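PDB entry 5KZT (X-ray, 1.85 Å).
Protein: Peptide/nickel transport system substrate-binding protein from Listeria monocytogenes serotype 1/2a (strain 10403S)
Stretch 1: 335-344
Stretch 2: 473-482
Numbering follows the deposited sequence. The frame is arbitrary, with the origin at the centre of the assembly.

Stretch 1, residues 335-344: DYTKESGKHL
Stretch 2 (473-482) RWDEMVKAEK

This is a small helix-to-helix contact in which one tyrosine packs as a knob into a longer helix and three side-chain hydrogen bonds join the stretches. Stretch 1 forms a short helix, 336-340. Stretch 2 is helical throughout, and its helix runs on at both ends. The axes come within 9.5 Å, and their N-to-C directions differ by 62°. Ser340 CA and Val478 CA are the nearest pair, 5.5 Å apart. The contact buries 501 Å², both sides summed.

Asp335 (chi1 t) caps the short helix: Thr337 N donates to Asp335 OD1 at 2.9 Å. Gly341 ends it with phi 72° and psi 180°, a positive phi that favours glycine.

Tyr336 (chi1 t, chi2 -84°) sits among Trp474, Met477, Val478 and Glu481. Tyr336 CE2 is 3.6 Å from Val478 CA, so the ring lies close against the backbone. Tyr336 OH donates to Met477 O at 2.7 Å. The Tyr336 edge meets the face of Trp474 (chi1 t, chi2 -91°). The tyrosine ring and the tryptophan six-membered ring have planes at 86° and centroids 5.7 Å apart.

The edge of Trp474 is also used. Trp474 NE1 donates to Glu339 OE1 at 2.7 Å, nearly straight at 170°. Glu339 has chi1 m and chi2 t, and its CA-to-CB bond points toward stretch 2.

Ser340 (chi1 t) links several partners. Ser340 OG donates to Glu481 OE2 at 2.7 Å and accepts from His343 NE2 at 2.9 Å. Water 1 donates to Ser340 OG and to Val478 O, each at 2.7 Å, bridging the stretches. The CA-to-CB bond of Glu481 (chi1 t, chi2 t) points toward stretch 1. Glu481 O lies over one face of the His343 ring (chi1 m, chi2 -91°), and His343 CE1 lies 3.7 Å from Lys482 CA.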

# COMPACT_ATOMS: atom_id res chain seq x y z
N ASP A 335 8.55 -10.63 18.52
CA ASP A 335 7.79 -10.43 17.28
C ASP A 335 6.30 -10.71 17.48
O ASP A 335 5.93 -11.77 18.03
CB ASP A 335 8.31 -11.37 16.19
CG ASP A 335 7.90 -10.96 14.80
OD1 ASP A 335 6.73 -10.57 14.57
OD2 ASP A 335 8.78 -11.02 13.91
N TYR A 336 5.47 -9.78 17.02
CA TYR A 336 4.00 -9.96 16.98
C TYR A 336 3.60 -11.35 16.48
O TYR A 336 2.77 -12.01 17.10
CB TYR A 336 3.38 -8.92 16.05
CG TYR A 336 1.87 -8.99 15.92
CD1 TYR A 336 1.27 -9.87 15.01
CD2 TYR A 336 1.04 -8.17 16.69
CE1 TYR A 336 -0.11 -9.94 14.88
CE2 TYR A 336 -0.35 -8.23 16.55
CZ TYR A 336 -0.91 -9.11 15.65
OH TYR A 336 -2.29 -9.19 15.50
N THR A 337 4.21 -11.79 15.37
CA THR A 337 3.85 -13.09 14.77
C THR A 337 4.15 -14.31 15.65
O THR A 337 3.41 -15.28 15.61
CB THR A 337 4.50 -13.33 13.39
OG1 THR A 337 5.92 -13.26 13.49
CG2 THR A 337 4.03 -12.35 12.41
N LYS A 338 5.23 -14.25 16.43
CA LYS A 338 5.54 -15.32 17.40
C LYS A 338 4.48 -15.37 18.53
O LYS A 338 4.03 -16.45 18.92
CB LYS A 338 6.97 -15.11 17.95
CG LYS A 338 7.45 -16.12 18.98
CD LYS A 338 8.73 -15.66 19.69
CE LYS A 338 9.23 -16.68 20.71
NZ LYS A 338 8.24 -16.93 21.80
N GLU A 339 4.06 -14.20 19.01
CA GLU A 339 3.00 -14.12 20.04
C GLU A 339 1.64 -14.53 19.51
O GLU A 339 0.86 -15.14 20.22
CB GLU A 339 2.94 -12.71 20.66
CG GLU A 339 4.24 -12.29 21.30
CD GLU A 339 4.18 -10.94 21.98
OE1 GLU A 339 3.37 -10.08 21.58
OE2 GLU A 339 4.96 -10.75 22.91
N SER A 340 1.33 -14.17 18.26
CA SER A 340 0.06 -14.54 17.64
C SER A 340 -0.02 -16.03 17.30
O SER A 340 -1.11 -16.61 17.32
CB SER A 340 -0.15 -13.74 16.36
OG SER A 340 -1.51 -13.80 15.95
N GLY A 341 1.13 -16.62 16.96
CA GLY A 341 1.18 -17.97 16.41
C GLY A 341 0.68 -18.05 14.98
O GLY A 341 0.24 -17.04 14.37
N LYS A 342 0.72 -19.26 14.44
CA LYS A 342 0.24 -19.49 13.08
C LYS A 342 -1.29 -19.62 13.07
O LYS A 342 -1.87 -20.09 14.04
CB LYS A 342 0.89 -20.73 12.48
CG LYS A 342 2.38 -20.57 12.25
CD LYS A 342 2.98 -21.88 11.76
CE LYS A 342 4.44 -21.75 11.35
NZ LYS A 342 5.29 -21.15 12.43
N HIS A 343 -1.90 -19.18 11.97
CA HIS A 343 -3.32 -19.34 11.73
C HIS A 343 -3.57 -19.91 10.34
O HIS A 343 -2.80 -19.63 9.42
CB HIS A 343 -4.00 -17.98 11.83
CG HIS A 343 -3.67 -17.25 13.07
ND1 HIS A 343 -4.43 -17.36 14.22
CD2 HIS A 343 -2.65 -16.42 13.37
CE1 HIS A 343 -3.88 -16.61 15.17
NE2 HIS A 343 -2.80 -16.04 14.68
N LEU A 344 -4.65 -20.69 10.20
CA LEU A 344 -5.11 -21.22 8.90
C LEU A 344 -3.97 -21.83 8.06
O LEU A 344 -3.70 -21.40 6.93
CB LEU A 344 -5.83 -20.12 8.10
CG LEU A 344 -7.01 -19.42 8.80
CD1 LEU A 344 -7.44 -18.21 7.97
CD2 LEU A 344 -8.17 -20.35 9.05
N ARG A 473 -2.93 -2.22 24.79
CA ARG A 473 -3.25 -2.04 23.36
C ARG A 473 -2.57 -3.12 22.55
O ARG A 473 -3.21 -3.79 21.73
CB ARG A 473 -2.82 -0.66 22.87
CG ARG A 473 -3.00 -0.43 21.38
CD ARG A 473 -2.88 1.04 20.99
NE ARG A 473 -2.83 1.20 19.53
CZ ARG A 473 -1.74 1.06 18.77
NH1 ARG A 473 -0.55 0.76 19.31
NH2 ARG A 473 -1.83 1.22 17.45
N TRP A 474 -1.27 -3.30 22.79
CA TRP A 474 -0.50 -4.32 22.06
C TRP A 474 -1.12 -5.71 22.26
O TRP A 474 -1.41 -6.41 21.28
CB TRP A 474 0.96 -4.32 22.51
CG TRP A 474 1.74 -5.43 21.89
CD1 TRP A 474 1.93 -6.69 22.39
CD2 TRP A 474 2.39 -5.39 20.63
NE1 TRP A 474 2.68 -7.45 21.51
CE2 TRP A 474 2.97 -6.67 20.42
CE3 TRP A 474 2.55 -4.40 19.66
CZ2 TRP A 474 3.73 -6.96 19.28
CZ3 TRP A 474 3.29 -4.70 18.51
CH2 TRP A 474 3.87 -5.98 18.33
N ASP A 475 -1.34 -6.10 23.52
CA ASP A 475 -1.89 -7.44 23.81
C ASP A 475 -3.22 -7.71 23.09
O ASP A 475 -3.45 -8.80 22.57
CB ASP A 475 -2.05 -7.68 25.33
CG ASP A 475 -0.72 -7.65 26.09
OD1 ASP A 475 0.35 -7.72 25.45
OD2 ASP A 475 -0.74 -7.53 27.33
N GLU A 476 -4.07 -6.69 23.05
CA GLU A 476 -5.35 -6.79 22.36
C GLU A 476 -5.18 -6.93 20.86
O GLU A 476 -5.85 -7.77 20.26
CB GLU A 476 -6.24 -5.60 22.71
CG GLU A 476 -6.65 -5.57 24.18
CD GLU A 476 -7.64 -6.67 24.56
OE1 GLU A 476 -8.83 -6.54 24.20
OE2 GLU A 476 -7.24 -7.65 25.24
N MET A 477 -4.25 -6.18 20.26
CA MET A 477 -3.95 -6.33 18.83
C MET A 477 -3.50 -7.76 18.49
O MET A 477 -3.86 -8.27 17.44
CB MET A 477 -2.91 -5.30 18.37
CG MET A 477 -3.48 -3.88 18.26
SD MET A 477 -2.45 -2.66 17.43
CE MET A 477 -1.01 -2.69 18.49
N VAL A 478 -2.73 -8.39 19.37
CA VAL A 478 -2.32 -9.80 19.18
C VAL A 478 -3.58 -10.67 19.11
O VAL A 478 -3.75 -11.47 18.18
CB VAL A 478 -1.36 -10.26 20.30
CG1 VAL A 478 -1.09 -11.76 20.23
CG2 VAL A 478 -0.06 -9.45 20.24
N LYS A 479 -4.48 -10.47 20.07
CA LYS A 479 -5.71 -11.24 20.12
C LYS A 479 -6.59 -11.06 18.88
O LYS A 479 -7.26 -12.00 18.44
CB LYS A 479 -6.52 -10.88 21.37
CG LYS A 479 -5.87 -11.29 22.67
CD LYS A 479 -6.73 -10.85 23.85
CE LYS A 479 -6.12 -11.25 25.16
NZ LYS A 479 -5.88 -12.72 25.22
N ALA A 480 -6.58 -9.84 18.33
CA ALA A 480 -7.41 -9.52 17.18
C ALA A 480 -7.15 -10.43 15.99
O ALA A 480 -8.09 -10.77 15.28
CB ALA A 480 -7.21 -8.07 16.77
N GLU A 481 -5.89 -10.81 15.78
CA GLU A 481 -5.56 -11.61 14.61
C GLU A 481 -6.20 -13.00 14.67
O GLU A 481 -6.60 -13.57 13.64
CB GLU A 481 -4.04 -11.71 14.39
CG GLU A 481 -3.70 -12.23 12.99
CD GLU A 481 -2.21 -12.21 12.67
OE1 GLU A 481 -1.85 -11.69 11.61
OE2 GLU A 481 -1.41 -12.72 13.47
N LYS A 482 -6.28 -13.57 15.88
CA LYS A 482 -6.97 -14.85 16.05
C LYS A 482 -8.44 -14.81 15.65
O LYS A 482 -8.96 -15.74 15.03
CB LYS A 482 -6.86 -15.34 17.48
CG LYS A 482 -7.22 -16.81 17.61
CD LYS A 482 -7.36 -17.23 19.06
CE LYS A 482 -7.86 -18.66 19.16
NZ LYS A 482 -9.33 -18.78 19.02
O HOH W 1 -3.49 -14.12 17.79